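Long-range contacts in putative uncharacterized protein (Archaeoglobus fulgidus, PDB 3VU0), which is an archaeal AglB-family protein, here represented by its C-terminal globular domain, a compact mixed alpha/beta fold of helices packed round a small sheet: residues A[33-38]-A[66-71]; A[90-95]-A[135-140]. All blocks are in the same frame, centred on the assembly; numbering follows the deposited sequence.

Overall arrangement
Contact 1 (33-38 with 66-71) comes first along the chain and closes before contact 2 (90-95 with 135-140) opens. Their centres lie about 11 Å apart in the interior, and both are built on one mixed sheet, where strand 33-35 runs parallel to its neighbour 85-91. Contact 1 sets helix 61-69 against the first strand; contact 2 sets helix 132-138 against the end of the second. The two meet directly: Phe-67 packs on Leu-136, Phe-68 on Thr-90 and Trp-37 on Leu-94, while Lys-135 NZ probably hydrogen-bonds Gln-71 O. Early and late helices of the domain are thus joined into a single core.

Contact 1: A[33-38]-A[66-71]; sequences AVLSWW and KFFTAQ
Leu-35, on strand 33-35, reaches to two phenylalanines of helix 61-69, and apolar packing carries most of this contact. Its CD1 methyl lies over one face of the Phe-67 ring as a CH-pi contact, 4.2 Å from the centroid and 26° off the normal, shifted towards CG, its nearest ring atom at 3.8 Å. CD2 divides its contacts: it meets CD2 of Phe-67 and also CZ of Phe-68, the latter at 3.8 Å. With CG of Leu-35 anti to the backbone N (chi1 -172°), the forked end is carried out to both rings; the Leu-35 side chain crosses that of Phe-67 at a slant and runs past that of Phe-68 in the reverse sense.

The helix lies in the connection between strands 33-35 and 85-91, adjacent and parallel in the sheet, so this is packing within a beta-alpha-beta crossover. Just after Ser-36 the chain enters the WWDYG motif, a signature of the AglB, PglB and STT3 family, whose first two residues are Trp-37 and Trp-38.

A second kind of contact is ring edge against backbone. CE2 of Phe-68 comes within 3.9 Å of Trp-37 N, which lies in the plane of the ring at its edge, and is equally close to Ser-36 C. Trp-37 N is buried here and has no hydrogen-bond partner in the model. Ser-36 points its CB away from the helix, and its OG is bonded to Val-89 O in strand 85-91.

The side chain of Trp-37 stays at the margin, its CB 4.6 Å from Phe-68 CE2. One face of its indole is taken by its neighbour, with CD1 of Trp-38 3.4 Å above the plane over its centre; Ile-108 and Ile-111 of helix 105-112 also touch Trp-37.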
ATOM      1  N   ALA A  33       7.159   3.441  11.118  1.00 18.03           N
ATOM      2  CA  ALA A  33       7.492   3.076   9.750  1.00 16.40           C
ATOM      3  C   ALA A  33       6.359   3.437   8.798  1.00 15.92           C
ATOM      4  O   ALA A  33       5.222   3.657   9.213  1.00 15.02           O
ATOM      5  CB  ALA A  33       7.789   1.580   9.667  1.00 17.25           C
ATOM      6  N   VAL A  34       6.693   3.505   7.517  1.00 14.85           N
ATOM      7  CA  VAL A  34       5.728   3.802   6.475  1.00 13.41           C
ATOM      8  C   VAL A  34       5.520   2.502   5.708  1.00 13.45           C
ATOM      9  O   VAL A  34       6.484   1.899   5.235  1.00 14.12           O
ATOM     10  CB  VAL A  34       6.263   4.877   5.519  1.00 12.58           C
ATOM     11  CG1 VAL A  34       5.271   5.100   4.383  1.00 13.63           C
ATOM     12  CG2 VAL A  34       6.510   6.173   6.288  1.00 13.85           C
ATOM     13  N   LEU A  35       4.271   2.065   5.589  1.00 12.97           N
ATOM     14  CA  LEU A  35       3.982   0.826   4.878  1.00 14.04           C
ATOM     15  C   LEU A  35       3.537   1.081   3.444  1.00 13.95           C
ATOM     16  O   LEU A  35       2.685   1.931   3.182  1.00 13.19           O
ATOM     17  CB  LEU A  35       2.910   0.020   5.626  1.00 13.79           C
ATOM     18  CG  LEU A  35       2.594  -1.405   5.139  1.00 16.15           C
ATOM     19  CD1 LEU A  35       1.832  -2.161   6.219  1.00 14.80           C
ATOM     20  CD2 LEU A  35       1.789  -1.358   3.846  1.00 16.88           C
ATOM     21  N   SER A  36       4.145   0.349   2.519  1.00 14.27           N
ATOM     22  CA  SER A  36       3.818   0.446   1.099  1.00 15.02           C
ATOM     23  C   SER A  36       4.312  -0.838   0.454  1.00 15.34           C
ATOM     24  O   SER A  36       4.807  -1.729   1.149  1.00 15.88           O
ATOM     25  CB  SER A  36       4.519   1.642   0.457  1.00 15.13           C
ATOM     26  OG  SER A  36       4.003   1.884  -0.841  1.00 16.25           O
ATOM     27  N   TRP A  37       4.181  -0.942  -0.864  1.00 14.48           N
ATOM     28  CA  TRP A  37       4.657  -2.132  -1.563  1.00 13.72           C
ATOM     29  C   TRP A  37       6.186  -2.039  -1.593  1.00 14.54           C
ATOM     30  O   TRP A  37       6.740  -0.942  -1.658  1.00 14.17           O
ATOM     31  CB  TRP A  37       4.093  -2.173  -2.984  1.00 14.48           C
ATOM     32  CG  TRP A  37       4.320  -3.484  -3.693  1.00 14.23           C
ATOM     33  CD1 TRP A  37       4.663  -3.648  -5.002  1.00 14.76           C
ATOM     34  CD2 TRP A  37       4.203  -4.803  -3.140  1.00 13.71           C
ATOM     35  NE1 TRP A  37       4.769  -4.983  -5.300  1.00 14.58           N
ATOM     36  CE2 TRP A  37       4.491  -5.716  -4.178  1.00 16.57           C
ATOM     37  CE3 TRP A  37       3.881  -5.302  -1.871  1.00 14.06           C
ATOM     38  CZ2 TRP A  37       4.468  -7.107  -3.986  1.00 18.16           C
ATOM     39  CZ3 TRP A  37       3.858  -6.687  -1.680  1.00 16.25           C
ATOM     40  CH2 TRP A  37       4.149  -7.569  -2.732  1.00 16.09           C
ATOM     41  N   TRP A  38       6.870  -3.178  -1.570  1.00 13.75           N
ATOM     42  CA  TRP A  38       8.327  -3.158  -1.537  1.00 14.33           C
ATOM     43  C   TRP A  38       9.031  -2.437  -2.689  1.00 15.89           C
ATOM     44  O   TRP A  38      10.138  -1.935  -2.511  1.00 15.60           O
ATOM     45  CB  TRP A  38       8.882  -4.584  -1.390  1.00 16.50           C
ATOM     46  CG  TRP A  38       8.761  -5.423  -2.609  1.00 16.31           C
ATOM     47  CD1 TRP A  38       7.672  -6.142  -3.011  1.00 17.65           C
ATOM     48  CD2 TRP A  38       9.763  -5.616  -3.609  1.00 18.73           C
ATOM     49  NE1 TRP A  38       7.936  -6.774  -4.203  1.00 18.38           N
ATOM     50  CE2 TRP A  38       9.215  -6.466  -4.593  1.00 19.51           C
ATOM     51  CE3 TRP A  38      11.077  -5.152  -3.768  1.00 20.25           C
ATOM     52  CZ2 TRP A  38       9.933  -6.863  -5.727  1.00 20.68           C
ATOM     53  CZ3 TRP A  38      11.795  -5.550  -4.900  1.00 22.74           C
ATOM     54  CH2 TRP A  38      11.216  -6.396  -5.862  1.00 21.58           C
ATOM     55  N   LYS A  66       0.155  -9.033   3.199  1.00 16.51           N
ATOM     56  CA  LYS A  66      -0.904  -9.483   4.099  1.00 17.36           C
ATOM     57  C   LYS A  66      -1.790  -8.301   4.469  1.00 17.15           C
ATOM     58  O   LYS A  66      -3.008  -8.433   4.585  1.00 17.29           O
ATOM     59  CB  LYS A  66      -0.301 -10.108   5.361  1.00 18.34           C
ATOM     60  N   PHE A  67      -1.171  -7.140   4.657  1.00 16.52           N
ATOM     61  CA  PHE A  67      -1.917  -5.933   4.999  1.00 15.74           C
ATOM     62  C   PHE A  67      -2.832  -5.509   3.846  1.00 15.27           C
ATOM     63  O   PHE A  67      -4.019  -5.251   4.049  1.00 15.10           O
ATOM     64  CB  PHE A  67      -0.957  -4.788   5.319  1.00 14.11           C
ATOM     65  CG  PHE A  67      -1.642  -3.466   5.552  1.00 13.90           C
ATOM     66  CD1 PHE A  67      -2.154  -3.141   6.803  1.00 13.03           C
ATOM     67  CD2 PHE A  67      -1.793  -2.555   4.507  1.00 15.70           C
ATOM     68  CE1 PHE A  67      -2.808  -1.928   7.019  1.00 16.68           C
ATOM     69  CE2 PHE A  67      -2.447  -1.335   4.706  1.00 14.90           C
ATOM     70  CZ  PHE A  67      -2.957  -1.019   5.965  1.00 17.32           C
ATOM     71  N   PHE A  68      -2.280  -5.444   2.639  1.00 14.28           N
ATOM     72  CA  PHE A  68      -3.064  -5.023   1.484  1.00 15.06           C
ATOM     73  C   PHE A  68      -4.171  -5.991   1.080  1.00 14.44           C
ATOM     74  O   PHE A  68      -5.214  -5.564   0.583  1.00 13.99           O
ATOM     75  CB  PHE A  68      -2.159  -4.753   0.281  1.00 12.43           C
ATOM     76  CG  PHE A  68      -1.398  -3.452   0.367  1.00 14.14           C
ATOM     77  CD1 PHE A  68      -2.045  -2.273   0.736  1.00 13.49           C
ATOM     78  CD2 PHE A  68      -0.048  -3.401   0.046  1.00 13.02           C
ATOM     79  CE1 PHE A  68      -1.355  -1.062   0.783  1.00 14.60           C
ATOM     80  CE2 PHE A  68       0.652  -2.194   0.089  1.00 15.95           C
ATOM     81  CZ  PHE A  68      -0.004  -1.025   0.459  1.00 13.04           C
ATOM     82  N   THR A  69      -3.959  -7.286   1.291  1.00 14.26           N
ATOM     83  CA  THR A  69      -4.978  -8.264   0.924  1.00 15.99           C
ATOM     84  C   THR A  69      -5.942  -8.586   2.062  1.00 17.35           C
ATOM     85  O   THR A  69      -6.851  -9.396   1.899  1.00 18.38           O
ATOM     86  CB  THR A  69      -4.340  -9.571   0.405  1.00 15.63           C
ATOM     87  OG1 THR A  69      -3.455 -10.108   1.392  1.00 15.42           O
ATOM     88  CG2 THR A  69      -3.554  -9.301  -0.874  1.00 14.31           C
ATOM     89  N   ALA A  70      -5.750  -7.945   3.211  1.00 16.74           N
ATOM     90  CA  ALA A  70      -6.624  -8.169   4.357  1.00 16.27           C
ATOM     91  C   ALA A  70      -8.040  -7.699   4.033  1.00 17.95           C
ATOM     92  O   ALA A  70      -8.224  -6.689   3.354  1.00 16.82           O
ATOM     93  CB  ALA A  70      -6.097  -7.420   5.575  1.00 15.29           C
ATOM     94  N   GLN A  71      -9.039  -8.425   4.527  1.00 19.55           N
ATOM     95  CA  GLN A  71     -10.428  -8.056   4.275  1.00 22.33           C
ATOM     96  C   GLN A  71     -11.105  -7.350   5.446  1.00 24.87           C
ATOM     97  O   GLN A  71     -12.249  -6.911   5.336  1.00 26.99           O
ATOM     98  CB  GLN A  71     -11.231  -9.290   3.879  1.00 25.18           C
ATOM     99  CG  GLN A  71     -10.761  -9.912   2.576  1.00 25.55           C
ATOM    100  CD  GLN A  71     -11.574 -11.125   2.205  1.00 29.50           C
ATOM    101  OE1 GLN A  71     -12.766 -11.023   1.933  1.00 29.76           O
ATOM    102  NE2 GLN A  71     -10.936 -12.288   2.207  1.00 29.89           N
TER

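Contact 2: A[90-95]-A[135-140]; sequences TVEELT and KLHVEN
His-137, near the end of helix 132-138 where the helix widens into a pi-type turn, fits its imidazole against the bend at which strand 85-91 gives way to the 3-10 segment 92-94. CG stands anti to the backbone N (chi1 -162°), which sends the ring out of the helix to the bend. There ND1 and Thr-90 OG1 share a 2.8 Å hydrogen bond, the hydroxyl lying near the ring plane at its edge; either group could be the donor. Further round the ring, CE1 comes within 3.3 Å of Glu-92 N, obliquely, and Val-91 O sits over one face, 4.1 Å above the plane and displaced towards the rim.

Thr-95 adds its methyl, CG2 resting 3.9 Å from His-137 CD2, with the two side chains nearly at right angles. The rotation of Thr-95 is fixed by the 3-10 turn itself: OG1 donates to Glu-92 O at 2.7 Å, in the carbonyl plane on a lone pair, and the same oxygen accepts from Thr-95 N. Glu-92 meets the imidazole through CB, 3.8 Å from His-137 NE2, while its extended chain leads the carboxylate away. On its other branch, Thr-90 packs CG2 on Leu-136 CB at 4.1 Å, with CD1 of Leu-136 as close.

Around this pair, Leu-136 also rests on Phe-159 of strand 156-161 and Phe-147 of strand 147-153, and Thr-90 on Leu-133, one turn back in the helix. Lys-157, from strand 156-161, bonds through NZ to both His-137 O and Asn-140 OD1, tying the helix's C-terminal end to the sheet.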
ATOM      1  N   THR A  90      -0.310   4.168  -0.883  1.00 12.72           N
ATOM      2  CA  THR A  90      -0.868   3.315  -1.927  1.00 12.29           C
ATOM      3  C   THR A  90      -0.594   3.961  -3.276  1.00 12.22           C
ATOM      4  O   THR A  90      -0.378   5.168  -3.364  1.00 10.77           O
ATOM      5  CB  THR A  90      -2.399   3.115  -1.764  1.00 11.44           C
ATOM      6  OG1 THR A  90      -3.061   4.383  -1.852  1.00 13.93           O
ATOM      7  CG2 THR A  90      -2.713   2.473  -0.419  1.00 13.48           C
ATOM      8  N   VAL A  91      -0.609   3.154  -4.331  1.00 13.39           N
ATOM      9  CA  VAL A  91      -0.337   3.661  -5.673  1.00 13.72           C
ATOM     10  C   VAL A  91      -1.330   3.034  -6.641  1.00 13.11           C
ATOM     11  O   VAL A  91      -1.660   1.856  -6.516  1.00 11.11           O
ATOM     12  CB  VAL A  91       1.104   3.305  -6.099  1.00 14.44           C
ATOM     13  CG1 VAL A  91       1.447   3.980  -7.418  1.00 16.00           C
ATOM     14  CG2 VAL A  91       2.077   3.724  -5.012  1.00 13.71           C
ATOM     15  N   GLU A  92      -1.803   3.814  -7.609  1.00 14.55           N
ATOM     16  CA  GLU A  92      -2.787   3.309  -8.561  1.00 14.97           C
ATOM     17  C   GLU A  92      -2.393   2.023  -9.291  1.00 13.99           C
ATOM     18  O   GLU A  92      -3.242   1.160  -9.503  1.00 12.40           O
ATOM     19  CB  GLU A  92      -3.159   4.387  -9.592  1.00 19.24           C
ATOM     20  CG  GLU A  92      -4.368   3.997 -10.450  1.00 25.55           C
ATOM     21  CD  GLU A  92      -4.750   5.054 -11.476  1.00 32.12           C
ATOM     22  OE1 GLU A  92      -5.729   4.833 -12.226  1.00 35.08           O
ATOM     23  OE2 GLU A  92      -4.077   6.103 -11.535  1.00 35.52           O
ATOM     24  N   GLU A  93      -1.123   1.880  -9.666  1.00 13.11           N
ATOM     25  CA  GLU A  93      -0.691   0.671 -10.378  1.00 13.00           C
ATOM     26  C   GLU A  93      -0.852  -0.615  -9.554  1.00 12.82           C
ATOM     27  O   GLU A  93      -0.722  -1.711 -10.085  1.00 11.74           O
ATOM     28  CB  GLU A  93       0.764   0.805 -10.859  1.00 13.38           C
ATOM     29  CG  GLU A  93       1.807   0.901  -9.752  1.00 15.90           C
ATOM     30  CD  GLU A  93       3.244   0.941 -10.279  1.00 20.12           C
ATOM     31  OE1 GLU A  93       4.178   1.010  -9.457  1.00 19.42           O
ATOM     32  OE2 GLU A  93       3.446   0.902 -11.511  1.00 22.82           O
ATOM     33  N   LEU A  94      -1.142  -0.479  -8.263  1.00 13.22           N
ATOM     34  CA  LEU A  94      -1.335  -1.637  -7.387  1.00 12.47           C
ATOM     35  C   LEU A  94      -2.776  -2.148  -7.442  1.00 12.48           C
ATOM     36  O   LEU A  94      -3.053  -3.295  -7.096  1.00 14.03           O
ATOM     37  CB  LEU A  94      -1.029  -1.270  -5.932  1.00 11.23           C
ATOM     38  CG  LEU A  94       0.359  -0.750  -5.556  1.00 10.38           C
ATOM     39  CD1 LEU A  94       0.422  -0.523  -4.044  1.00  9.67           C
ATOM     40  CD2 LEU A  94       1.408  -1.746  -5.989  1.00  9.25           C
ATOM     41  N   THR A  95      -3.689  -1.286  -7.869  1.00 12.13           N
ATOM     42  CA  THR A  95      -5.099  -1.636  -7.923  1.00 12.97           C
ATOM     43  C   THR A  95      -5.513  -2.348  -9.200  1.00 13.77           C
ATOM     44  O   THR A  95      -4.818  -2.300 -10.214  1.00 11.78           O
ATOM     45  CB  THR A  95      -5.979  -0.382  -7.773  1.00 15.03           C
ATOM     46  OG1 THR A  95      -5.816   0.448  -8.928  1.00 15.32           O
ATOM     47  CG2 THR A  95      -5.577   0.412  -6.530  1.00 15.38           C
ATOM     48  N   LYS A 135     -10.263  -0.423  -0.116  1.00 11.53           N
ATOM     49  CA  LYS A 135     -10.870   0.516   0.818  1.00 12.15           C
ATOM     50  C   LYS A 135     -10.015   1.758   1.031  1.00 13.49           C
ATOM     51  O   LYS A 135     -10.538   2.827   1.360  1.00 13.53           O
ATOM     52  CB  LYS A 135     -11.152  -0.180   2.151  1.00 13.94           C
ATOM     53  CG  LYS A 135     -12.073  -1.380   1.995  1.00 17.09           C
ATOM     54  CD  LYS A 135     -12.204  -2.172   3.280  1.00 21.64           C
ATOM     55  CE  LYS A 135     -12.984  -3.457   3.043  1.00 22.49           C
ATOM     56  NZ  LYS A 135     -13.171  -4.218   4.306  1.00 26.00           N
ATOM     57  N   LEU A 136      -8.704   1.619   0.839  1.00 10.78           N
ATOM     58  CA  LEU A 136      -7.793   2.748   0.981  1.00 10.30           C
ATOM     59  C   LEU A 136      -7.714   3.572  -0.300  1.00 11.40           C
ATOM     60  O   LEU A 136      -8.245   4.681  -0.378  1.00 10.97           O
ATOM     61  CB  LEU A 136      -6.369   2.275   1.342  1.00 10.38           C
ATOM     62  CG  LEU A 136      -6.133   1.731   2.755  1.00  9.99           C
ATOM     63  CD1 LEU A 136      -4.747   1.103   2.835  1.00 14.46           C
ATOM     64  CD2 LEU A 136      -6.264   2.856   3.768  1.00 13.58           C
ATOM     65  N   HIS A 137      -7.065   3.015  -1.316  1.00 11.37           N
ATOM     66  CA  HIS A 137      -6.871   3.741  -2.562  1.00 12.44           C
ATOM     67  C   HIS A 137      -8.129   4.085  -3.342  1.00 13.34           C
ATOM     68  O   HIS A 137      -8.286   5.224  -3.778  1.00 12.90           O
ATOM     69  CB  HIS A 137      -5.912   2.991  -3.487  1.00 10.83           C
ATOM     70  CG  HIS A 137      -5.340   3.857  -4.568  1.00 10.98           C
ATOM     71  ND1 HIS A 137      -4.124   4.496  -4.443  1.00  9.30           N
ATOM     72  CD2 HIS A 137      -5.860   4.262  -5.749  1.00  9.60           C
ATOM     73  CE1 HIS A 137      -3.922   5.261  -5.503  1.00 14.02           C
ATOM     74  NE2 HIS A 137      -4.962   5.138  -6.311  1.00 10.10           N
ATOM     75  N   VAL A 138      -9.022   3.116  -3.525  1.00 13.89           N
ATOM     76  CA  VAL A 138     -10.239   3.380  -4.284  1.00 15.01           C
ATOM     77  C   VAL A 138     -11.293   4.177  -3.517  1.00 17.00           C
ATOM     78  O   VAL A 138     -11.810   5.163  -4.034  1.00 18.00           O
ATOM     79  CB  VAL A 138     -10.879   2.067  -4.806  1.00 15.24           C
ATOM     80  CG1 VAL A 138     -12.148   2.385  -5.599  1.00 17.33           C
ATOM     81  CG2 VAL A 138      -9.889   1.325  -5.696  1.00 15.84           C
ATOM     82  N   GLU A 139     -11.608   3.768  -2.291  1.00 15.96           N
ATOM     83  CA  GLU A 139     -12.619   4.481  -1.508  1.00 19.07           C
ATOM     84  C   GLU A 139     -12.068   5.641  -0.682  1.00 18.36           C
ATOM     85  O   GLU A 139     -12.824   6.333  -0.003  1.00 18.83           O
ATOM     86  CB  GLU A 139     -13.354   3.520  -0.568  1.00 19.73           C
ATOM     87  CG  GLU A 139     -14.033   2.349  -1.258  1.00 23.32           C
ATOM     88  CD  GLU A 139     -15.032   1.650  -0.352  1.00 24.37           C
ATOM     89  OE1 GLU A 139     -14.730   1.470   0.846  1.00 27.12           O
ATOM     90  OE2 GLU A 139     -16.117   1.273  -0.840  1.00 26.90           O
ATOM     91  N   ASN A 140     -10.756   5.852  -0.735  1.00 17.55           N
ATOM     92  CA  ASN A 140     -10.126   6.931   0.021  1.00 17.13           C
ATOM     93  C   ASN A 140     -10.342   6.793   1.530  1.00 17.52           C
ATOM     94  O   ASN A 140     -10.460   7.791   2.246  1.00 16.39           O
ATOM     95  CB  ASN A 140     -10.646   8.295  -0.455  1.00 17.55           C
ATOM     96  CG  ASN A 140     -10.214   8.620  -1.877  1.00 18.87           C
ATOM     97  OD1 ASN A 140      -9.037   8.502  -2.222  1.00 16.99           O
ATOM     98  ND2 ASN A 140     -11.166   9.039  -2.705  1.00 18.32           N
TER